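Local coordinates for protein ethanolamine kinase Pv091845 (Plasmodium vivax, PDB 2QG7) that probably phosphorylates ethanolamine, the first step in making phosphatidylethanolamine from ethanolamine, at residues G119-I123 / I350-Y354; V77-F81 / R139-P143; H367-Y371 / E386-F390; R190-K194 / Y371-D377. The contacts are given in a common frame with arbitrary orientation. Residue numbers count along the deposited sequence, not the author numbering.

Interaction 1. Residues G119-I123 / I350-Y354; sequences GITNI and IDFEY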
loop_
_atom_site.group_PDB
_atom_site.type_symbol
_atom_site.label_atom_id
_atom_site.label_comp_id
_atom_site.label_asym_id
_atom_site.label_seq_id
_atom_site.Cartn_x
_atom_site.Cartn_y
_atom_site.Cartn_z
ATOM N N GLY D 119 0.304 2.708 -21.828
ATOM C CA GLY D 119 -0.126 3.287 -20.558
ATOM C C GLY D 119 -0.882 2.268 -19.702
ATOM O O GLY D 119 -0.538 1.068 -19.691
ATOM N N ILE D 120 -1.904 2.753 -18.982
ATOM C CA ILE D 120 -2.822 1.891 -18.215
ATOM C C ILE D 120 -4.255 2.065 -18.696
ATOM O O ILE D 120 -5.050 1.121 -18.633
ATOM C CB ILE D 120 -2.742 2.056 -16.632
ATOM C CG1 ILE D 120 -2.808 3.537 -16.189
ATOM C CG2 ILE D 120 -1.511 1.274 -16.033
ATOM C CD1 ILE D 120 -3.023 3.734 -14.690
ATOM N N THR D 121 -4.576 3.259 -19.191
ATOM C CA THR D 121 -5.939 3.552 -19.635
ATOM C C THR D 121 -6.124 3.504 -21.175
ATOM O O THR D 121 -7.204 3.810 -21.702
ATOM C CB THR D 121 -6.441 4.891 -19.028
ATOM O OG1 THR D 121 -5.615 5.980 -19.487
ATOM C CG2 THR D 121 -6.405 4.812 -17.493
ATOM N N ASN D 122 -5.057 3.112 -21.876
ATOM C CA ASN D 122 -5.019 3.032 -23.332
ATOM C C ASN D 122 -4.521 1.652 -23.712
ATOM O O ASN D 122 -3.873 0.968 -22.897
ATOM C CB ASN D 122 -4.032 4.062 -23.902
ATOM C CG ASN D 122 -4.318 5.503 -23.427
ATOM O OD1 ASN D 122 -3.384 6.232 -23.028
ATOM N ND2 ASN D 122 -5.602 5.923 -23.479
ATOM N N ILE D 123 -4.835 1.253 -24.950
ATOM C CA ILE D 123 -4.218 0.078 -25.571
ATOM C C ILE D 123 -3.383 0.550 -26.758
ATOM O O ILE D 123 -3.893 1.271 -27.629
ATOM C CB ILE D 123 -5.271 -0.949 -26.020
ATOM C CG1 ILE D 123 -6.225 -1.232 -24.847
ATOM C CG2 ILE D 123 -4.595 -2.216 -26.536
ATOM C CD1 ILE D 123 -7.619 -1.793 -25.238
ATOM N N ILE D 350 6.122 11.077 -24.074
ATOM C CA ILE D 350 4.933 10.517 -24.752
ATOM C C ILE D 350 3.730 10.671 -23.841
ATOM O O ILE D 350 3.852 11.026 -22.674
ATOM C CB ILE D 350 5.095 8.967 -25.158
ATOM C CG1 ILE D 350 5.431 8.079 -23.939
ATOM C CG2 ILE D 350 6.105 8.754 -26.296
ATOM C CD1 ILE D 350 5.026 6.627 -24.100
ATOM N N ASP D 351 2.564 10.405 -24.389
ATOM C CA ASP D 351 1.299 10.398 -23.674
ATOM C C ASP D 351 0.912 11.730 -23.030
ATOM O O ASP D 351 1.000 11.929 -21.807
ATOM C CB ASP D 351 1.239 9.210 -22.709
ATOM C CG ASP D 351 -0.170 8.639 -22.579
ATOM O OD1 ASP D 351 -1.184 9.329 -22.959
ATOM O OD2 ASP D 351 -0.262 7.490 -22.062
ATOM N N PHE D 352 0.444 12.638 -23.873
ATOM C CA PHE D 352 0.100 14.004 -23.470
ATOM C C PHE D 352 -1.393 14.163 -23.263
ATOM O O PHE D 352 -1.953 15.219 -23.574
ATOM C CB PHE D 352 0.563 14.982 -24.561
ATOM C CG PHE D 352 2.048 14.944 -24.812
ATOM C CD1 PHE D 352 2.580 14.105 -25.785
ATOM C CD2 PHE D 352 2.905 15.737 -24.068
ATOM C CE1 PHE D 352 3.969 14.057 -26.002
ATOM C CE2 PHE D 352 4.264 15.701 -24.272
ATOM C CZ PHE D 352 4.800 14.851 -25.240
ATOM N N GLU D 353 -2.034 13.108 -22.750
ATOM C CA GLU D 353 -3.485 13.138 -22.490
ATOM C C GLU D 353 -3.893 14.047 -21.339
ATOM O O GLU D 353 -5.042 14.449 -21.269
ATOM C CB GLU D 353 -4.081 11.738 -22.312
ATOM C CG GLU D 353 -3.459 10.857 -21.232
ATOM C CD GLU D 353 -4.011 9.390 -21.276
ATOM O OE1 GLU D 353 -3.856 8.599 -20.269
ATOM O OE2 GLU D 353 -4.600 9.029 -22.343
ATOM N N TYR D 354 -2.950 14.369 -20.445
ATOM C CA TYR D 354 -3.244 15.272 -19.334
ATOM C C TYR D 354 -2.690 16.662 -19.535
ATOM O O TYR D 354 -2.956 17.541 -18.728
ATOM C CB TYR D 354 -2.801 14.686 -17.995
ATOM C CG TYR D 354 -3.461 13.366 -17.701
ATOM C CD1 TYR D 354 -2.801 12.166 -17.960
ATOM C CD2 TYR D 354 -4.756 13.313 -17.197
ATOM C CE1 TYR D 354 -3.404 10.962 -17.705
ATOM C CE2 TYR D 354 -5.368 12.113 -16.949
ATOM C CZ TYR D 354 -4.688 10.948 -17.199
ATOM O OH TYR D 354 -5.308 9.746 -16.954
#
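This is a small, polar, mostly buried contact near the centre of the chain. It joins the end of the turn after strand 112-116 and the start of strand 122-128 to the loop between strands 347-349 and 356-359. Only 148 Å² is covered. D351 and E353 both have their CA-to-CB bonds toward 119-123. The one hydrogen bond across is weak, from N122 ND2 to E353 OE2 at 3.5 Å. N122 OD1 lies nearer, 3.1 Å from E353 OE2, but both are acceptors. T121 OG1 is 3.3 Å from E353 OE1, but the angle is too poor for a bond. The family has a protein-kinase-like fold. By analogy with protein kinases, 119-123 probably corresponds to the nucleotide-binding loop. IDFEY probably corresponds to the kinase DFG motif, with D351 in the place of its aspartate. The contact would then span the cleft between the lobes, where the active site is expected. D351 OD2 comes within 3.5 Å of N122 OD1 and 4.5 Å of G119 CA, without a bond. D351 forms a long, weak ion pair with R139 on strand 136-141. W424 and Q428 of helix 413-430 pack on T121, while E154 of helix 151-163 touches E353.

Interaction 2. Residues V77-F81 / R139-P143; sequences VSNVF and RLYGP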
loop_
_atom_site.group_PDB
_atom_site.type_symbol
_atom_site.label_atom_id
_atom_site.label_comp_id
_atom_site.label_asym_id
_atom_site.label_seq_id
_atom_site.Cartn_x
_atom_site.Cartn_y
_atom_site.Cartn_z
ATOM N N VAL D 77 -16.994 0.082 -30.428
ATOM C CA VAL D 77 -16.148 1.228 -30.080
ATOM C C VAL D 77 -15.687 1.162 -28.629
ATOM O O VAL D 77 -15.064 2.102 -28.130
ATOM C CB VAL D 77 -16.887 2.584 -30.362
ATOM C CG1 VAL D 77 -17.018 2.820 -31.857
ATOM C CG2 VAL D 77 -18.290 2.595 -29.737
ATOM N N SER D 78 -15.992 0.050 -27.961
ATOM C CA SER D 78 -15.721 -0.104 -26.533
ATOM C C SER D 78 -14.243 -0.377 -26.254
ATOM O O SER D 78 -13.749 -0.108 -25.148
ATOM C CB SER D 78 -16.606 -1.201 -25.911
ATOM O OG SER D 78 -16.270 -2.493 -26.419
ATOM N N ASN D 79 -13.552 -0.894 -27.270
ATOM C CA ASN D 79 -12.133 -1.280 -27.196
ATOM C C ASN D 79 -11.829 -2.380 -26.175
ATOM O O ASN D 79 -10.664 -2.602 -25.822
ATOM C CB ASN D 79 -11.210 -0.064 -27.024
ATOM C CG ASN D 79 -11.308 0.921 -28.189
ATOM O OD1 ASN D 79 -11.451 0.527 -29.358
ATOM N ND2 ASN D 79 -11.233 2.209 -27.868
ATOM N N VAL D 80 -12.870 -3.072 -25.704
ATOM C CA VAL D 80 -12.664 -4.281 -24.900
ATOM C C VAL D 80 -12.821 -5.482 -25.829
ATOM O O VAL D 80 -13.842 -5.621 -26.509
ATOM C CB VAL D 80 -13.600 -4.380 -23.681
ATOM C CG1 VAL D 80 -13.200 -5.578 -22.799
ATOM C CG2 VAL D 80 -13.556 -3.091 -22.873
ATOM N N PHE D 81 -11.778 -6.313 -25.867
ATOM C CA PHE D 81 -11.638 -7.389 -26.857
ATOM C C PHE D 81 -11.604 -8.775 -26.204
ATOM O O PHE D 81 -11.148 -8.918 -25.072
ATOM C CB PHE D 81 -10.397 -7.153 -27.740
ATOM C CG PHE D 81 -10.510 -5.925 -28.607
ATOM C CD1 PHE D 81 -9.854 -4.743 -28.256
ATOM C CD2 PHE D 81 -11.277 -5.941 -29.760
ATOM C CE1 PHE D 81 -9.960 -3.598 -29.044
ATOM C CE2 PHE D 81 -11.399 -4.807 -30.550
ATOM C CZ PHE D 81 -10.740 -3.631 -30.191
ATOM N N ARG D 139 -3.580 3.699 -31.180
ATOM C CA ARG D 139 -3.930 3.952 -29.809
ATOM C C ARG D 139 -5.440 3.888 -29.679
ATOM O O ARG D 139 -6.179 4.638 -30.335
ATOM C CB ARG D 139 -3.390 5.315 -29.359
ATOM C CG ARG D 139 -3.525 5.577 -27.873
ATOM C CD ARG D 139 -3.229 7.023 -27.551
ATOM N NE ARG D 139 -1.823 7.364 -27.763
ATOM C CZ ARG D 139 -0.833 7.111 -26.902
ATOM N NH1 ARG D 139 0.408 7.472 -27.215
ATOM N NH2 ARG D 139 -1.063 6.499 -25.733
ATOM N N LEU D 140 -5.883 2.965 -28.833
ATOM C CA LEU D 140 -7.298 2.737 -28.587
ATOM C C LEU D 140 -7.595 3.163 -27.166
ATOM O O LEU D 140 -6.962 2.685 -26.217
ATOM C CB LEU D 140 -7.653 1.261 -28.810
ATOM C CG LEU D 140 -7.450 0.686 -30.223
ATOM C CD1 LEU D 140 -7.693 -0.794 -30.213
ATOM C CD2 LEU D 140 -8.393 1.328 -31.234
ATOM N N TYR D 141 -8.543 4.082 -27.029
ATOM C CA TYR D 141 -8.894 4.644 -25.723
ATOM C C TYR D 141 -9.713 3.667 -24.875
ATOM O O TYR D 141 -10.454 2.838 -25.422
ATOM C CB TYR D 141 -9.668 5.965 -25.879
ATOM C CG TYR D 141 -9.118 6.961 -26.893
ATOM C CD1 TYR D 141 -7.732 7.126 -27.078
ATOM C CD2 TYR D 141 -9.998 7.768 -27.642
ATOM C CE1 TYR D 141 -7.244 8.038 -27.995
ATOM C CE2 TYR D 141 -9.517 8.692 -28.559
ATOM C CZ TYR D 141 -8.133 8.824 -28.727
ATOM O OH TYR D 141 -7.641 9.738 -29.635
ATOM N N GLY D 142 -9.577 3.777 -23.542
ATOM C CA GLY D 142 -10.431 3.020 -22.610
ATOM C C GLY D 142 -11.852 3.582 -22.470
ATOM O O GLY D 142 -12.275 4.443 -23.259
ATOM N N PRO D 143 -12.624 3.078 -21.482
ATOM C CA PRO D 143 -13.960 3.634 -21.147
ATOM C C PRO D 143 -13.881 4.845 -20.185
ATOM O O PRO D 143 -14.845 5.156 -19.474
ATOM C CB PRO D 143 -14.678 2.448 -20.469
ATOM C CG PRO D 143 -13.647 1.291 -20.449
ATOM C CD PRO D 143 -12.298 1.910 -20.647
#
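The side chain of N79 lies over the end of strand 136-141, against L140 and the backbone of Y141. Its ND2 gives a short, straight hydrogen bond to Y141 O, 2.6 Å long with an angle of 163°. Its OD1 rests 3.7 Å from L140 CD2. N79 has phi 62° and psi 15°, so the backbone turns in the left-handed region while the CA-to-CB bond points toward the strand. The same ND2 also bonds N176 O, the residue whose backbone pairs with Y141. One amide thus holds two backbone carbonyls at the end of two paired strands. Next to this polar point is an apolar one: F81 CE1 meets L140 CD1 at 3.8 Å. The CA-to-CB bond of F81 points sideways, but the ring still reaches L140. L87 of helix 84-98 packs on both F81 and L140, and Y90 of that helix meets the F81 ring. R139 and Y141 flank L140 on the strand and find other partners: R139 forms a salt bridge with E180, and the Y141 ring has a cation-pi contact with R151 at the start of helix 151-163. The contact thus ties the loop between helices 65-75 and 84-98 to a central strand of the five-stranded antiparallel sheet of the N-terminal lobe, as in protein-kinase-like folds.

Interaction 3. Residues H367-Y371 / E386-F390; sequences HFNEY and EEYHF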
loop_
_atom_site.group_PDB
_atom_site.type_symbol
_atom_site.label_atom_id
_atom_site.label_comp_id
_atom_site.label_asym_id
_atom_site.label_seq_id
_atom_site.Cartn_x
_atom_site.Cartn_y
_atom_site.Cartn_z
ATOM N N HIS D 367 6.597 15.076 -11.087
ATOM C CA HIS D 367 7.621 14.224 -11.612
ATOM C C HIS D 367 8.488 13.646 -10.497
ATOM O O HIS D 367 8.926 12.494 -10.546
ATOM C CB HIS D 367 8.493 14.991 -12.621
ATOM C CG HIS D 367 9.638 14.178 -13.158
ATOM N ND1 HIS D 367 9.453 12.995 -13.838
ATOM C CD2 HIS D 367 10.977 14.362 -13.089
ATOM C CE1 HIS D 367 10.624 12.483 -14.172
ATOM N NE2 HIS D 367 11.569 13.287 -13.723
ATOM N N PHE D 368 8.747 14.455 -9.490
ATOM C CA PHE D 368 9.539 14.028 -8.358
ATOM C C PHE D 368 8.801 13.005 -7.472
ATOM O O PHE D 368 9.427 12.111 -6.905
ATOM C CB PHE D 368 9.928 15.241 -7.536
ATOM C CG PHE D 368 11.029 16.070 -8.172
ATOM C CD1 PHE D 368 11.864 15.515 -9.162
ATOM C CD2 PHE D 368 11.268 17.374 -7.759
ATOM C CE1 PHE D 368 12.882 16.284 -9.740
ATOM C CE2 PHE D 368 12.313 18.132 -8.305
ATOM C CZ PHE D 368 13.107 17.591 -9.289
ATOM N N ASN D 369 7.479 13.127 -7.382
ATOM C CA ASN D 369 6.698 12.075 -6.758
ATOM C C ASN D 369 6.814 10.724 -7.461
ATOM O O ASN D 369 6.629 9.705 -6.832
ATOM C CB ASN D 369 5.226 12.461 -6.574
ATOM C CG ASN D 369 4.989 13.248 -5.320
ATOM O OD1 ASN D 369 5.669 13.051 -4.315
ATOM N ND2 ASN D 369 3.995 14.128 -5.351
ATOM N N GLU D 370 7.098 10.734 -8.753
ATOM C CA GLU D 370 7.067 9.529 -9.557
ATOM C C GLU D 370 8.361 8.755 -9.462
ATOM O O GLU D 370 8.552 7.779 -10.129
ATOM C CB GLU D 370 6.710 9.881 -11.020
ATOM C CG GLU D 370 5.264 10.440 -11.270
ATOM C CD GLU D 370 4.134 9.425 -10.906
ATOM O OE1 GLU D 370 2.964 9.854 -10.642
ATOM O OE2 GLU D 370 4.375 8.175 -10.918
ATOM N N TYR D 371 9.273 9.208 -8.641
ATOM C CA TYR D 371 10.517 8.533 -8.366
ATOM C C TYR D 371 10.171 7.310 -7.509
ATOM O O TYR D 371 10.895 6.276 -7.536
ATOM C CB TYR D 371 11.429 9.476 -7.557
ATOM C CG TYR D 371 12.285 10.459 -8.364
ATOM C CD1 TYR D 371 11.778 11.118 -9.506
ATOM C CD2 TYR D 371 13.586 10.769 -7.953
ATOM C CE1 TYR D 371 12.561 12.017 -10.220
ATOM C CE2 TYR D 371 14.379 11.679 -8.658
ATOM C CZ TYR D 371 13.860 12.297 -9.787
ATOM O OH TYR D 371 14.657 13.180 -10.510
ATOM N N GLU D 386 19.289 16.385 -4.747
ATOM C CA GLU D 386 18.774 15.800 -5.980
ATOM C C GLU D 386 17.782 16.709 -6.683
ATOM O O GLU D 386 17.733 16.736 -7.912
ATOM C CB GLU D 386 18.148 14.458 -5.707
ATOM C CG GLU D 386 19.109 13.401 -5.299
ATOM C CD GLU D 386 18.408 12.091 -4.974
ATOM O OE1 GLU D 386 17.582 11.591 -5.792
ATOM O OE2 GLU D 386 18.701 11.554 -3.880
ATOM N N GLU D 387 16.985 17.444 -5.922
ATOM C CA GLU D 387 16.128 18.457 -6.508
ATOM C C GLU D 387 16.957 19.557 -7.218
ATOM O O GLU D 387 16.571 20.092 -8.276
ATOM C CB GLU D 387 15.256 19.086 -5.436
ATOM C CG GLU D 387 14.250 18.154 -4.838
ATOM C CD GLU D 387 13.323 18.823 -3.818
ATOM O OE1 GLU D 387 13.651 19.927 -3.319
ATOM O OE2 GLU D 387 12.267 18.213 -3.487
ATOM N N TYR D 388 18.089 19.898 -6.595
ATOM C CA TYR D 388 19.023 20.888 -7.095
ATOM C C TYR D 388 19.632 20.489 -8.466
ATOM O O TYR D 388 19.619 21.284 -9.426
ATOM C CB TYR D 388 20.119 21.087 -6.037
ATOM C CG TYR D 388 21.034 22.249 -6.282
ATOM C CD1 TYR D 388 20.707 23.523 -5.816
ATOM C CD2 TYR D 388 22.240 22.071 -6.990
ATOM C CE1 TYR D 388 21.549 24.594 -6.034
ATOM C CE2 TYR D 388 23.088 23.153 -7.231
ATOM C CZ TYR D 388 22.734 24.408 -6.740
ATOM O OH TYR D 388 23.579 25.471 -6.966
ATOM N N HIS D 389 20.169 19.271 -8.540
ATOM C CA HIS D 389 20.751 18.780 -9.759
ATOM C C HIS D 389 19.785 18.826 -10.949
ATOM O O HIS D 389 20.200 19.106 -12.048
ATOM C CB HIS D 389 21.349 17.377 -9.560
ATOM C CG HIS D 389 22.164 16.898 -10.732
ATOM N ND1 HIS D 389 21.661 16.049 -11.696
ATOM C CD2 HIS D 389 23.433 17.188 -11.123
ATOM C CE1 HIS D 389 22.589 15.815 -12.612
ATOM N NE2 HIS D 389 23.676 16.487 -12.284
ATOM N N PHE D 390 18.502 18.554 -10.735
ATOM C CA PHE D 390 17.502 18.558 -11.816
ATOM C C PHE D 390 17.198 19.979 -12.286
ATOM O O PHE D 390 17.100 20.274 -13.492
ATOM C CB PHE D 390 16.202 17.890 -11.320
ATOM C CG PHE D 390 15.100 17.777 -12.373
ATOM C CD1 PHE D 390 14.959 16.618 -13.143
ATOM C CD2 PHE D 390 14.165 18.803 -12.554
ATOM C CE1 PHE D 390 13.928 16.498 -14.066
ATOM C CE2 PHE D 390 13.136 18.684 -13.505
ATOM C CZ PHE D 390 13.014 17.543 -14.255
#
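The unusual feature is a cluster of three rings, one of them a histidine, that joins two helices with no hydrogen bond across. F368 and H367 come from helix 360-369, and F390 from helix 384-395. The F368 ring turns its edge to the face of F390. The centroids are 5.0 Å apart, the planes meet at 75°, and F368 CZ is 3.6 Å from F390 CD2. This is a T-shaped (edge-to-face) pair. H367 meets the same phenyl ring obliquely, with CD2 3.8 Å from F390 CE1. Y371 adds its hydroxyl: OH is 4.3 Å from F390 CD1. E386 and E387 border the cluster. E387 lays its chain along F368, with CG 4.0 Å from F368 CE2. E386 OE1 approaches the Y371 ring at its edge, 4.3 Å from CE2. I202 and A203 of helix 196-210 pack on F390, so a third helix of the C-terminal lobe closes over it. The polar ends find partners outside the two segments. H367 ND1 bonds L297 O, Y371 OH bonds Q199 NE2, E387 OE2 bonds Y414 OH, and E386 OE1 makes a salt bridge with K194. The helices are thus held to each other by ring and apolar packing, while the hydrogen bonds and charges of these side chains link the pair to its surroundings.

Interaction 4. Residues R190-K194 / Y371-D377; sequences REDIK and YAGFNCD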
loop_
_atom_site.group_PDB
_atom_site.type_symbol
_atom_site.label_atom_id
_atom_site.label_comp_id
_atom_site.label_asym_id
_atom_site.label_seq_id
_atom_site.Cartn_x
_atom_site.Cartn_y
_atom_site.Cartn_z
ATOM N N ARG D 190 11.768 3.822 -12.832
ATOM C CA ARG D 190 11.813 4.854 -11.828
ATOM C C ARG D 190 13.230 5.007 -11.300
ATOM O O ARG D 190 13.568 6.042 -10.747
ATOM C CB ARG D 190 10.799 4.594 -10.701
ATOM C CG ARG D 190 11.075 3.326 -9.970
ATOM C CD ARG D 190 10.247 3.126 -8.753
ATOM N NE ARG D 190 10.833 2.072 -7.933
ATOM C CZ ARG D 190 10.277 1.567 -6.827
ATOM N NH1 ARG D 190 9.086 2.031 -6.412
ATOM N NH2 ARG D 190 10.922 0.603 -6.147
ATOM N N GLU D 191 14.067 3.992 -11.472
ATOM C CA GLU D 191 15.448 4.161 -11.095
ATOM C C GLU D 191 16.196 4.931 -12.161
ATOM O O GLU D 191 17.192 5.583 -11.828
ATOM C CB GLU D 191 16.181 2.842 -10.710
ATOM C CG GLU D 191 15.623 1.554 -11.324
ATOM C CD GLU D 191 14.309 1.060 -10.646
ATOM O OE1 GLU D 191 14.291 0.952 -9.392
ATOM O OE2 GLU D 191 13.310 0.768 -11.361
ATOM N N ASP D 192 15.732 4.884 -13.423
ATOM C CA ASP D 192 16.340 5.702 -14.464
ATOM C C ASP D 192 16.085 7.185 -14.256
ATOM O O ASP D 192 17.011 7.980 -14.380
ATOM C CB ASP D 192 15.876 5.298 -15.856
ATOM C CG ASP D 192 16.388 3.931 -16.265
ATOM O OD1 ASP D 192 15.702 3.259 -17.065
ATOM O OD2 ASP D 192 17.463 3.500 -15.795
ATOM N N ILE D 193 14.835 7.559 -13.973
ATOM C CA ILE D 193 14.483 8.958 -13.773
ATOM C C ILE D 193 15.175 9.622 -12.588
ATOM O O ILE D 193 15.309 10.841 -12.542
ATOM C CB ILE D 193 12.929 9.211 -13.768
ATOM C CG1 ILE D 193 12.235 8.683 -12.478
ATOM C CG2 ILE D 193 12.323 8.711 -15.108
ATOM C CD1 ILE D 193 10.768 9.029 -12.428
ATOM N N LYS D 194 15.616 8.803 -11.636
ATOM C CA LYS D 194 16.284 9.256 -10.435
ATOM C C LYS D 194 17.783 9.412 -10.697
ATOM O O LYS D 194 18.475 10.149 -10.009
ATOM C CB LYS D 194 16.049 8.232 -9.323
ATOM C CG LYS D 194 16.606 8.647 -7.920
ATOM C CD LYS D 194 16.311 7.560 -6.906
ATOM C CE LYS D 194 16.894 7.862 -5.543
ATOM N NZ LYS D 194 16.178 9.004 -4.886
ATOM N N TYR D 371 9.273 9.208 -8.641
ATOM C CA TYR D 371 10.517 8.533 -8.366
ATOM C C TYR D 371 10.171 7.310 -7.509
ATOM O O TYR D 371 10.895 6.276 -7.536
ATOM C CB TYR D 371 11.429 9.476 -7.557
ATOM C CG TYR D 371 12.285 10.459 -8.364
ATOM C CD1 TYR D 371 11.778 11.118 -9.506
ATOM C CD2 TYR D 371 13.586 10.769 -7.953
ATOM C CE1 TYR D 371 12.561 12.017 -10.220
ATOM C CE2 TYR D 371 14.379 11.679 -8.658
ATOM C CZ TYR D 371 13.860 12.297 -9.787
ATOM O OH TYR D 371 14.657 13.180 -10.510
ATOM N N ALA D 372 9.104 7.472 -6.716
ATOM C CA ALA D 372 8.508 6.412 -5.882
ATOM C C ALA D 372 7.866 5.290 -6.698
ATOM O O ALA D 372 7.736 4.172 -6.198
ATOM C CB ALA D 372 7.480 7.010 -4.934
ATOM N N GLY D 373 7.449 5.601 -7.935
ATOM C CA GLY D 373 6.765 4.637 -8.787
ATOM C C GLY D 373 5.337 4.398 -8.318
ATOM O O GLY D 373 4.832 5.087 -7.417
ATOM N N PHE D 374 4.669 3.438 -8.956
ATOM C CA PHE D 374 3.293 3.062 -8.556
ATOM C C PHE D 374 3.268 2.361 -7.198
ATOM O O PHE D 374 2.244 2.280 -6.569
ATOM C CB PHE D 374 2.640 2.179 -9.624
ATOM C CG PHE D 374 2.145 2.952 -10.822
ATOM C CD1 PHE D 374 1.140 3.902 -10.678
ATOM C CD2 PHE D 374 2.688 2.728 -12.086
ATOM C CE1 PHE D 374 0.654 4.599 -11.780
ATOM C CE2 PHE D 374 2.226 3.442 -13.191
ATOM C CZ PHE D 374 1.200 4.371 -13.036
ATOM N N ASN D 375 4.413 1.870 -6.760
ATOM C CA ASN D 375 4.544 1.210 -5.478
ATOM C C ASN D 375 4.619 2.193 -4.328
ATOM O O ASN D 375 4.535 1.810 -3.166
ATOM C CB ASN D 375 5.782 0.288 -5.494
ATOM C CG ASN D 375 5.771 -0.717 -4.354
ATOM O OD1 ASN D 375 6.629 -0.680 -3.433
ATOM N ND2 ASN D 375 4.764 -1.590 -4.361
ATOM N N CYS D 376 4.803 3.459 -4.653
ATOM C CA CYS D 376 4.803 4.573 -3.688
ATOM C C CYS D 376 5.870 4.468 -2.595
ATOM O O CYS D 376 5.643 4.739 -1.421
ATOM C CB CYS D 376 3.405 4.764 -3.137
ATOM S SG CYS D 376 2.145 5.155 -4.325
ATOM N N ASP D 377 7.068 4.054 -2.988
ATOM C CA ASP D 377 8.200 4.045 -2.070
ATOM C C ASP D 377 8.727 5.465 -1.855
ATOM O O ASP D 377 9.623 5.878 -2.550
ATOM C CB ASP D 377 9.286 3.134 -2.597
ATOM C CG ASP D 377 8.826 1.682 -2.690
ATOM O OD1 ASP D 377 8.322 1.162 -1.657
ATOM O OD2 ASP D 377 8.962 1.049 -3.772
HETATM O O HOH W 1 13.501 5.962 -7.993
HETATM O O HOH W 2 14.185 13.194 -13.260
#
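R190 and D377 form a salt bridge, with R190 NH1 2.8 Å from D377 OD2; R190 NH2 adds a weak bond of 3.1 Å to the same oxygen. The arginine reaches from the short, weakly bonded helix 190-194 to A372 and D377, which flank a type I beta turn, G373 to C376, in the loop after helix 360-369 of the kinase-like C-terminal lobe. R190 NH1 gives a weak bond to A372 O at 2.5 Å. A372 O also accepts D377 N at 3.3 Å. A372 O and D377 OD2 both lie at the edge of the guanidinium. E191 OE1 extends the charge network with a long pair, 3.9 Å from R190 NE. Water 1 donates to R190 O and Y371 O. Water 2 donates to I193 O and is bonded to Y371 OH, which also bonds Q199. G373 has phi 74°, and an ideal CB on it would lie 2.7 Å from R190 CD, a clash. The apolar part is built on the Y371 ring, whose face lies under the I193-K194 peptide. K194 runs on to L380 O and E386. K194 CG is 3.7 Å from Y371 CD2, and I193 CD1 is 3.7 Å from Y371 CD1.

From the N terminus, interaction 2 closes first, bringing 139-143 back to 77-81. Interaction 1 opens within that loop, at 119-123, and closes at 350-354, so the two cross. Interaction 4 opens at 190-194, before interaction 1 has closed, and crosses it in turn. Interaction 3 opens at 367-371 and crosses interaction 4, with which it shares Y371. No loop lies wholly inside another. Interactions 1 and 2 touch in the N-terminal sheet, where I123 N is 2.9 Å from L140 O. Interactions 3 and 4 touch among the C-terminal helices, where E386 OE1 is 3.1 Å from K194 NZ. Interaction 1 bridges what are probably the two lobes of a kinase-like fold.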